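Local coordinates for protein cortical-lytic enzyme (Bacillus cereus, PDB 4S3J) that acts as an N-acetylglucosaminidase on spore cortex peptidoglycan during germination and probably recognises the muramic acid delta-lactam residues of partially degraded cortex, at residues 212-218 / 244-250; 200-204 / 239-243; 234-238 / 272-277. One frame throughout, in Å; residues are numbered along the deposited sequence.

Interaction 1: residues 212-218 / 244-250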
loop_
_atom_site.group_PDB
_atom_site.type_symbol
_atom_site.label_atom_id
_atom_site.label_comp_id
_atom_site.label_asym_id
_atom_site.label_seq_id
_atom_site.Cartn_x
_atom_site.Cartn_y
_atom_site.Cartn_z
ATOM N N MET A 212 8.399 -19.133 7.890
ATOM C CA MET A 212 8.414 -18.072 6.902
ATOM C C MET A 212 8.561 -18.654 5.501
ATOM O O MET A 212 9.672 -18.880 5.026
ATOM C CB MET A 212 9.524 -17.078 7.215
ATOM C CG MET A 212 9.210 -16.184 8.401
ATOM S SD MET A 212 10.726 -15.415 9.024
ATOM C CE MET A 212 10.068 -14.295 10.246
ATOM N N ARG A 213 7.434 -18.920 4.848
ATOM C CA ARG A 213 7.466 -19.660 3.592
ATOM C C ARG A 213 7.776 -18.804 2.364
ATOM O O ARG A 213 7.924 -19.334 1.272
ATOM C CB ARG A 213 6.145 -20.425 3.397
ATOM C CG ARG A 213 5.959 -21.561 4.399
ATOM C CD ARG A 213 4.681 -22.349 4.151
ATOM N NE ARG A 213 3.493 -21.707 4.701
ATOM C CZ ARG A 213 2.249 -22.038 4.371
ATOM N NH1 ARG A 213 2.015 -22.992 3.481
ATOM N NH2 ARG A 213 1.227 -21.412 4.922
ATOM N N ASP A 214 7.878 -17.486 2.524
ATOM C CA ASP A 214 8.402 -16.634 1.457
ATOM C C ASP A 214 9.658 -15.932 1.944
ATOM O O ASP A 214 9.649 -15.308 3.002
ATOM C CB ASP A 214 7.380 -15.581 1.012
ATOM C CG ASP A 214 7.923 -14.677 -0.103
ATOM O OD1 ASP A 214 7.996 -15.126 -1.269
ATOM O OD2 ASP A 214 8.283 -13.514 0.174
ATOM N N ILE A 215 10.728 -16.050 1.167
ATOM C CA ILE A 215 11.989 -15.376 1.432
ATOM C C ILE A 215 12.069 -14.140 0.561
ATOM O O ILE A 215 11.983 -14.230 -0.671
ATOM C CB ILE A 215 13.205 -16.296 1.148
ATOM C CG1 ILE A 215 13.261 -17.479 2.125
ATOM C CG2 ILE A 215 14.515 -15.534 1.367
ATOM C CD1 ILE A 215 12.204 -18.489 2.012
ATOM N N HIS A 216 12.182 -12.987 1.208
ATOM C CA HIS A 216 12.116 -11.706 0.525
ATOM C C HIS A 216 13.397 -10.885 0.672
ATOM O O HIS A 216 13.756 -10.507 1.779
ATOM C CB HIS A 216 10.962 -10.867 1.069
ATOM C CG HIS A 216 10.769 -9.583 0.327
ATOM N ND1 HIS A 216 9.949 -9.481 -0.762
ATOM C CD2 HIS A 216 11.338 -8.360 0.490
ATOM C CE1 HIS A 216 9.992 -8.245 -1.241
ATOM N NE2 HIS A 216 10.838 -7.555 -0.498
ATOM N N PHE A 217 14.049 -10.575 -0.448
ATOM C CA PHE A 217 15.228 -9.724 -0.432
ATOM C C PHE A 217 14.901 -8.284 -0.774
ATOM O O PHE A 217 14.333 -7.970 -1.848
ATOM C CB PHE A 217 16.288 -10.263 -1.387
ATOM C CG PHE A 217 16.810 -11.590 -0.981
ATOM C CD1 PHE A 217 17.762 -11.685 0.019
ATOM C CD2 PHE A 217 16.359 -12.749 -1.586
ATOM C CE1 PHE A 217 18.241 -12.901 0.419
ATOM C CE2 PHE A 217 16.845 -13.983 -1.192
ATOM C CZ PHE A 217 17.791 -14.056 -0.186
ATOM N N ASP A 218 15.169 -7.424 0.196
ATOM C CA ASP A 218 15.130 -5.994 -0.016
ATOM C C ASP A 218 16.567 -5.495 0.006
ATOM O O ASP A 218 17.042 -4.990 1.022
ATOM C CB ASP A 218 14.285 -5.295 1.037
ATOM C CG ASP A 218 14.213 -3.796 0.811
ATOM O OD1 ASP A 218 14.548 -3.350 -0.312
ATOM O OD2 ASP A 218 13.799 -3.072 1.739
ATOM N N GLY A 244 7.025 -25.636 -1.338
ATOM C CA GLY A 244 6.172 -24.906 -0.429
ATOM C C GLY A 244 6.744 -23.548 -0.091
ATOM O O GLY A 244 6.051 -22.725 0.505
ATOM N N TYR A 245 7.999 -23.305 -0.458
ATOM C CA TYR A 245 8.592 -21.992 -0.225
ATOM C C TYR A 245 8.619 -21.205 -1.527
ATOM O O TYR A 245 8.710 -21.787 -2.612
ATOM C CB TYR A 245 10.022 -22.078 0.335
ATOM C CG TYR A 245 10.120 -22.605 1.751
ATOM C CD1 TYR A 245 9.855 -23.940 2.034
ATOM C CD2 TYR A 245 10.427 -21.759 2.815
ATOM C CE1 TYR A 245 9.945 -24.431 3.323
ATOM C CE2 TYR A 245 10.518 -22.243 4.108
ATOM C CZ TYR A 245 10.268 -23.578 4.358
ATOM O OH TYR A 245 10.344 -24.059 5.642
ATOM N N THR A 246 8.585 -19.883 -1.402
ATOM C CA THR A 246 8.674 -18.966 -2.533
ATOM C C THR A 246 9.740 -17.894 -2.297
ATOM O O THR A 246 10.203 -17.693 -1.169
ATOM C CB THR A 246 7.341 -18.263 -2.800
ATOM O OG1 THR A 246 6.906 -17.588 -1.612
ATOM C CG2 THR A 246 6.308 -19.272 -3.226
ATOM N N LEU A 247 10.084 -17.190 -3.371
ATOM C CA LEU A 247 11.107 -16.156 -3.355
ATOM C C LEU A 247 10.548 -14.840 -3.893
ATOM O O LEU A 247 9.846 -14.829 -4.904
ATOM C CB LEU A 247 12.293 -16.608 -4.203
ATOM C CG LEU A 247 13.412 -15.624 -4.508
ATOM C CD1 LEU A 247 14.128 -15.209 -3.206
ATOM C CD2 LEU A 247 14.423 -16.254 -5.506
ATOM N N SER A 248 10.851 -13.731 -3.218
ATOM C CA SER A 248 10.418 -12.431 -3.695
ATOM C C SER A 248 11.491 -11.380 -3.478
ATOM O O SER A 248 12.436 -11.595 -2.712
ATOM C CB SER A 248 9.107 -12.011 -3.004
ATOM O OG SER A 248 9.263 -11.931 -1.595
ATOM N N THR A 249 11.351 -10.261 -4.184
ATOM C CA THR A 249 12.285 -9.143 -4.080
ATOM C C THR A 249 11.596 -7.786 -4.124
ATOM O O THR A 249 10.476 -7.652 -4.666
ATOM C CB THR A 249 13.296 -9.149 -5.222
ATOM O OG1 THR A 249 12.579 -9.132 -6.458
ATOM C CG2 THR A 249 14.230 -10.376 -5.140
ATOM N N THR A 250 12.291 -6.785 -3.588
ATOM C CA THR A 250 11.913 -5.390 -3.725
ATOM C C THR A 250 12.584 -4.757 -4.942
ATOM O O THR A 250 13.785 -4.919 -5.161
ATOM C CB THR A 250 12.296 -4.584 -2.455
ATOM O OG1 THR A 250 11.501 -5.036 -1.352
ATOM C CG2 THR A 250 12.083 -3.085 -2.663
#
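H216 lies on strand 214-218 and reaches across to S248 and T250 of the parallel strand 246-251, its backbone-bonded neighbour in the TIM barrel of this family 18 glycosyl hydrolase. The CB of H216 sits 3.3 Å from S248 OG. CG is anti to the backbone N (chi1 -175°), swinging the imidazole over that strand. ND1 donates to S248 OG at 2.7 Å, close to the ring plane. CE1 lies 3.3 Å from T249 C, with T249 CA over one ring face. At the tip, NE2 pairs with T250 OG1 at 2.7 Å, nearly straight (164°).

S248 OG donates to D214 OD2 at 2.6 Å, on that oxygen's syn lone pair, while T246 OG1 donates to D214 OD1 at 2.7 Å, on its anti lone pair. The opposite face, with I215, F217, L247 and T249, is largely apolar: the F217 ring edge meets L247 CD1 at 3.6 Å, and T249 OG1 is taken up by Q272. At the end of the pairing D218, opposite T250, stands next to E220, the probable proton donor. With both ring nitrogens and both carboxylate oxygens engaged, H216 and D214 are probably held against rotation, consistent with a fixed direction of donation from ND1 through S248 to D214.

Interaction 2: residues 200-204 / 239-243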
loop_
_atom_site.group_PDB
_atom_site.type_symbol
_atom_site.label_atom_id
_atom_site.label_comp_id
_atom_site.label_asym_id
_atom_site.label_seq_id
_atom_site.Cartn_x
_atom_site.Cartn_y
_atom_site.Cartn_z
ATOM N N ILE A 200 23.005 -18.588 2.481
ATOM C CA ILE A 200 21.784 -19.242 2.012
ATOM C C ILE A 200 21.386 -20.351 2.987
ATOM O O ILE A 200 20.218 -20.534 3.287
ATOM C CB ILE A 200 21.957 -19.810 0.584
ATOM C CG1 ILE A 200 22.192 -18.662 -0.394
ATOM C CG2 ILE A 200 20.737 -20.624 0.171
ATOM C CD1 ILE A 200 22.535 -19.085 -1.790
ATOM N N THR A 201 22.368 -21.085 3.497
ATOM C CA THR A 201 22.088 -22.109 4.494
ATOM C C THR A 201 21.407 -21.512 5.725
ATOM O O THR A 201 20.410 -22.054 6.207
ATOM C CB THR A 201 23.390 -22.834 4.909
ATOM O OG1 THR A 201 23.876 -23.583 3.791
ATOM C CG2 THR A 201 23.152 -23.789 6.056
ATOM N N ASN A 202 21.914 -20.384 6.212
ATOM C CA ASN A 202 21.344 -19.746 7.403
ATOM C C ASN A 202 19.944 -19.190 7.154
ATOM O O ASN A 202 19.087 -19.212 8.044
ATOM C CB ASN A 202 22.248 -18.619 7.915
ATOM C CG ASN A 202 23.478 -19.141 8.624
ATOM O OD1 ASN A 202 23.434 -20.192 9.265
ATOM N ND2 ASN A 202 24.586 -18.416 8.506
ATOM N N ILE A 203 19.737 -18.666 5.950
ATOM C CA ILE A 203 18.423 -18.163 5.537
ATOM C C ILE A 203 17.384 -19.283 5.565
ATOM O O ILE A 203 16.272 -19.090 6.061
ATOM C CB ILE A 203 18.491 -17.542 4.128
ATOM C CG1 ILE A 203 19.277 -16.229 4.186
ATOM C CG2 ILE A 203 17.084 -17.302 3.550
ATOM C CD1 ILE A 203 19.702 -15.718 2.827
ATOM N N LEU A 204 17.732 -20.445 5.023
ATOM C CA LEU A 204 16.791 -21.560 4.989
ATOM C C LEU A 204 16.470 -22.065 6.395
ATOM O O LEU A 204 15.312 -22.379 6.689
ATOM C CB LEU A 204 17.342 -22.707 4.154
ATOM C CG LEU A 204 17.609 -22.412 2.683
ATOM C CD1 LEU A 204 18.326 -23.586 2.021
ATOM C CD2 LEU A 204 16.333 -22.108 1.970
ATOM N N ILE A 239 16.919 -22.021 -6.628
ATOM C CA ILE A 239 17.135 -23.435 -6.887
ATOM C C ILE A 239 17.147 -24.232 -5.586
ATOM O O ILE A 239 16.671 -25.353 -5.567
ATOM C CB ILE A 239 18.454 -23.663 -7.659
ATOM C CG1 ILE A 239 18.340 -23.096 -9.078
ATOM C CG2 ILE A 239 18.813 -25.146 -7.709
ATOM C CD1 ILE A 239 19.690 -22.908 -9.776
ATOM N N ARG A 240 17.590 -23.629 -4.481
ATOM C CA ARG A 240 17.684 -24.374 -3.229
ATOM C C ARG A 240 16.482 -24.286 -2.313
ATOM O O ARG A 240 16.439 -25.000 -1.316
ATOM C CB ARG A 240 18.907 -23.903 -2.427
ATOM C CG ARG A 240 20.240 -24.373 -2.999
ATOM C CD ARG A 240 21.434 -23.801 -2.235
ATOM N NE ARG A 240 21.475 -24.243 -0.841
ATOM C CZ ARG A 240 22.404 -23.865 0.039
ATOM N NH1 ARG A 240 23.388 -23.052 -0.333
ATOM N NH2 ARG A 240 22.356 -24.307 1.292
ATOM N N LEU A 241 15.486 -23.467 -2.647
ATOM C CA LEU A 241 14.300 -23.390 -1.793
ATOM C C LEU A 241 13.471 -24.654 -1.974
ATOM O O LEU A 241 13.118 -24.987 -3.095
ATOM C CB LEU A 241 13.443 -22.160 -2.105
ATOM C CG LEU A 241 14.022 -20.789 -1.772
ATOM C CD1 LEU A 241 13.110 -19.702 -2.290
ATOM C CD2 LEU A 241 14.188 -20.660 -0.290
ATOM N N PRO A 242 13.123 -25.335 -0.870
ATOM C CA PRO A 242 12.260 -26.520 -0.945
ATOM C C PRO A 242 10.812 -26.236 -1.353
ATOM O O PRO A 242 10.353 -25.081 -1.409
ATOM C CB PRO A 242 12.321 -27.098 0.474
ATOM C CG PRO A 242 12.789 -26.000 1.329
ATOM C CD PRO A 242 13.650 -25.134 0.490
ATOM N N SER A 243 10.103 -27.313 -1.670
ATOM C CA SER A 243 8.697 -27.227 -2.019
ATOM C C SER A 243 7.912 -26.525 -0.915
ATOM O O SER A 243 8.128 -26.743 0.280
ATOM C CB SER A 243 8.121 -28.624 -2.286
ATOM O OG SER A 243 8.150 -29.423 -1.118
#
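T201 OG1 is gripped from two directions. R240 NH2 donates to it across the contact at 3.0 Å, while its own proton goes back along the helix to the carbonyl of N197. The bond from R240 is fairly straight, 158° at the hydrogen, and the hydroxyl lies only 7° out of the guanidinium plane, so the arginine offers T201 its edge. The group gets there by a bend in the chain: chi3 is 63°, which turns NE and the guanidinium aside from an otherwise extended CB-CG-CD run.

I200, one residue earlier on the helix, takes a face of the same group. Its CG2 methyl lies 3.5 Å above the guanidinium plane, offset toward the rim, and comes to 3.6 Å from R240 NH1. One flat cation is therefore held at its edge by a hydroxyl and covered on one face by a methyl.

These residues join two neighbouring helices on the outside of the TIM barrel, 193-210 and the C-terminal end of 227-240, at the end where the chain turns toward strand 246-251. L241 is the first residue to leave helical geometry there, and its side chain drops inward onto I215 of the barrel wall.

One turn on from I200, L204 adds the leucine packing: CD2 presses on L241 CD2 at 3.4 Å, tighter than normal van der Waals contact, while L204 CD1 lies 4.1 Å from R240 O. The same CD2 of L204 brushes P242 CD at 4.3 Å. Beneath this layer the helix sends I203 down onto I215 and F217, whereas the T201-R240 bond lies out toward the protein surface.

Interaction 3: residues 234-238 / 272-277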
loop_
_atom_site.group_PDB
_atom_site.type_symbol
_atom_site.label_atom_id
_atom_site.label_comp_id
_atom_site.label_asym_id
_atom_site.label_seq_id
_atom_site.Cartn_x
_atom_site.Cartn_y
_atom_site.Cartn_z
ATOM N N LEU A 234 20.098 -14.690 -6.745
ATOM C CA LEU A 234 18.681 -15.019 -6.699
ATOM C C LEU A 234 18.432 -16.385 -7.334
ATOM O O LEU A 234 17.652 -17.173 -6.788
ATOM C CB LEU A 234 17.854 -13.933 -7.383
ATOM C CG LEU A 234 17.825 -12.585 -6.640
ATOM C CD1 LEU A 234 17.182 -11.568 -7.547
ATOM C CD2 LEU A 234 17.088 -12.670 -5.296
ATOM N N ARG A 235 19.141 -16.711 -8.422
ATOM C CA ARG A 235 18.994 -18.034 -9.004
ATOM C C ARG A 235 19.469 -19.088 -8.017
ATOM O O ARG A 235 18.842 -20.125 -7.872
ATOM C CB ARG A 235 19.769 -18.184 -10.328
ATOM C CG ARG A 235 19.374 -17.199 -11.411
ATOM C CD ARG A 235 20.127 -17.400 -12.728
ATOM N NE ARG A 235 19.785 -16.325 -13.659
ATOM C CZ ARG A 235 20.593 -15.331 -14.020
ATOM N NH1 ARG A 235 21.846 -15.271 -13.573
ATOM N NH2 ARG A 235 20.151 -14.394 -14.852
ATOM N N ASN A 236 20.578 -18.822 -7.324
ATOM C CA ASN A 236 21.102 -19.804 -6.377
ATOM C C ASN A 236 20.129 -20.078 -5.236
ATOM O O ASN A 236 19.957 -21.220 -4.823
ATOM C CB ASN A 236 22.438 -19.345 -5.802
ATOM C CG ASN A 236 23.572 -19.403 -6.821
ATOM O OD1 ASN A 236 23.470 -20.063 -7.861
ATOM N ND2 ASN A 236 24.657 -18.691 -6.527
ATOM N N VAL A 237 19.491 -19.030 -4.717
ATOM C CA VAL A 237 18.498 -19.214 -3.664
ATOM C C VAL A 237 17.278 -19.966 -4.196
ATOM O O VAL A 237 16.809 -20.911 -3.564
ATOM C CB VAL A 237 18.032 -17.864 -3.065
ATOM C CG1 VAL A 237 16.921 -18.094 -2.047
ATOM C CG2 VAL A 237 19.207 -17.133 -2.412
ATOM N N LYS A 238 16.771 -19.529 -5.347
ATOM C CA LYS A 238 15.571 -20.128 -5.945
ATOM C C LYS A 238 15.757 -21.628 -6.132
ATOM O O LYS A 238 14.867 -22.423 -5.812
ATOM C CB LYS A 238 15.253 -19.469 -7.288
ATOM C CG LYS A 238 14.014 -20.045 -7.968
ATOM C CD LYS A 238 12.781 -19.838 -7.148
ATOM C CE LYS A 238 11.571 -20.367 -7.868
ATOM N NZ LYS A 238 10.434 -20.442 -6.929
ATOM N N GLN A 272 15.048 -10.563 -12.813
ATOM C CA GLN A 272 14.405 -10.963 -11.569
ATOM C C GLN A 272 13.035 -11.568 -11.851
ATOM O O GLN A 272 12.659 -12.570 -11.246
ATOM C CB GLN A 272 14.295 -9.770 -10.601
ATOM C CG GLN A 272 15.657 -9.282 -10.081
ATOM C CD GLN A 272 15.568 -8.445 -8.809
ATOM O OE1 GLN A 272 14.574 -8.496 -8.090
ATOM N NE2 GLN A 272 16.600 -7.646 -8.554
ATOM N N GLY A 273 12.311 -10.994 -12.808
ATOM C CA GLY A 273 10.985 -11.479 -13.152
ATOM C C GLY A 273 10.970 -12.923 -13.626
ATOM O O GLY A 273 9.968 -13.635 -13.505
ATOM N N GLN A 274 12.095 -13.352 -14.184
ATOM C CA GLN A 274 12.251 -14.707 -14.658
ATOM C C GLN A 274 12.555 -15.688 -13.515
ATOM O O GLN A 274 12.344 -16.891 -13.646
ATOM C CB GLN A 274 13.353 -14.739 -15.726
ATOM C CG GLN A 274 13.346 -15.979 -16.586
ATOM C CD GLN A 274 14.252 -15.849 -17.798
ATOM O OE1 GLN A 274 14.524 -14.742 -18.266
ATOM N NE2 GLN A 274 14.716 -16.978 -18.316
ATOM N N ILE A 275 13.118 -15.173 -12.425
ATOM C CA ILE A 275 13.552 -15.998 -11.308
ATOM C C ILE A 275 12.538 -16.084 -10.167
ATOM O O ILE A 275 12.264 -17.158 -9.647
ATOM C CB ILE A 275 14.880 -15.476 -10.735
ATOM C CG1 ILE A 275 15.959 -15.437 -11.823
ATOM C CG2 ILE A 275 15.343 -16.343 -9.565
ATOM C CD1 ILE A 275 17.164 -14.596 -11.475
ATOM N N VAL A 276 12.037 -14.940 -9.726
ATOM C CA VAL A 276 11.265 -14.895 -8.483
ATOM C C VAL A 276 9.768 -15.218 -8.652
ATOM O O VAL A 276 9.232 -15.243 -9.762
ATOM C CB VAL A 276 11.399 -13.503 -7.812
ATOM C CG1 VAL A 276 12.864 -13.103 -7.651
ATOM C CG2 VAL A 276 10.633 -12.453 -8.603
ATOM N N ASP A 277 9.099 -15.491 -7.536
ATOM C CA ASP A 277 7.658 -15.731 -7.537
ATOM C C ASP A 277 6.868 -14.434 -7.613
ATOM O O ASP A 277 5.845 -14.378 -8.295
ATOM C CB ASP A 277 7.268 -16.535 -6.298
ATOM C CG ASP A 277 7.793 -17.959 -6.348
ATOM O OD1 ASP A 277 7.167 -18.778 -7.053
ATOM O OD2 ASP A 277 8.847 -18.248 -5.740
#
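K238 and D277 form a salt bridge between helix 227-240 and the turn after helix 269-275, two neighbours on the outer layer of the TIM barrel. K238 NZ lies 3.0 Å from D277 OD2, meeting it on the syn side but 24° out of the carboxylate plane. The lysine leaves with CG anti to its backbone N and bends at chi2 (62°); its CD then runs past I275 O at 3.7 Å. D277 OD2 has a second donor, the backbone N of L247, so this one oxygen ties helix 227-240 to the strand that follows it.

The R235 and Q272 side chains find polar partners beyond the two segments. R235 NH1 makes a salt bridge with E228 on its own helix, and Q272 OE1 is hydrogen-bonded to T249 OG1. Within its own segment, Q272 O takes two backbone donors, I275 N and V276 N, each at 2.9 Å. Packing between the helices is mostly aliphatic, partly against an amide and a carbonyl. L234 CD1 rests 3.7 Å from Q272 CD. I275 points at the facing helix and splits its branches: CG2 lies 3.7 Å from L234 O, while CD1 lies 3.4 Å from R235 CG.

In the fold
Interaction 1 is the buried one, a strand pair of the barrel wall; interaction 2 lies at the surface and interaction 3 is partly buried, both between helices of the outer layer. Helix 227-240, which connects the two strands of interaction 1, serves both helix contacts, meeting helix 193-210 in interaction 2 and helix 269-275 in interaction 3. I200 also packs on V237, and L241, D277 and the Q272-T249 hydrogen bond carry the outer contacts back to the strands. The chemistry changes outward: neutral hydroxyls, a histidine and an aspartate share short bonds in the wall, whereas long cationic chains nearer the surface reach a threonine in one contact and a carboxylate in the other.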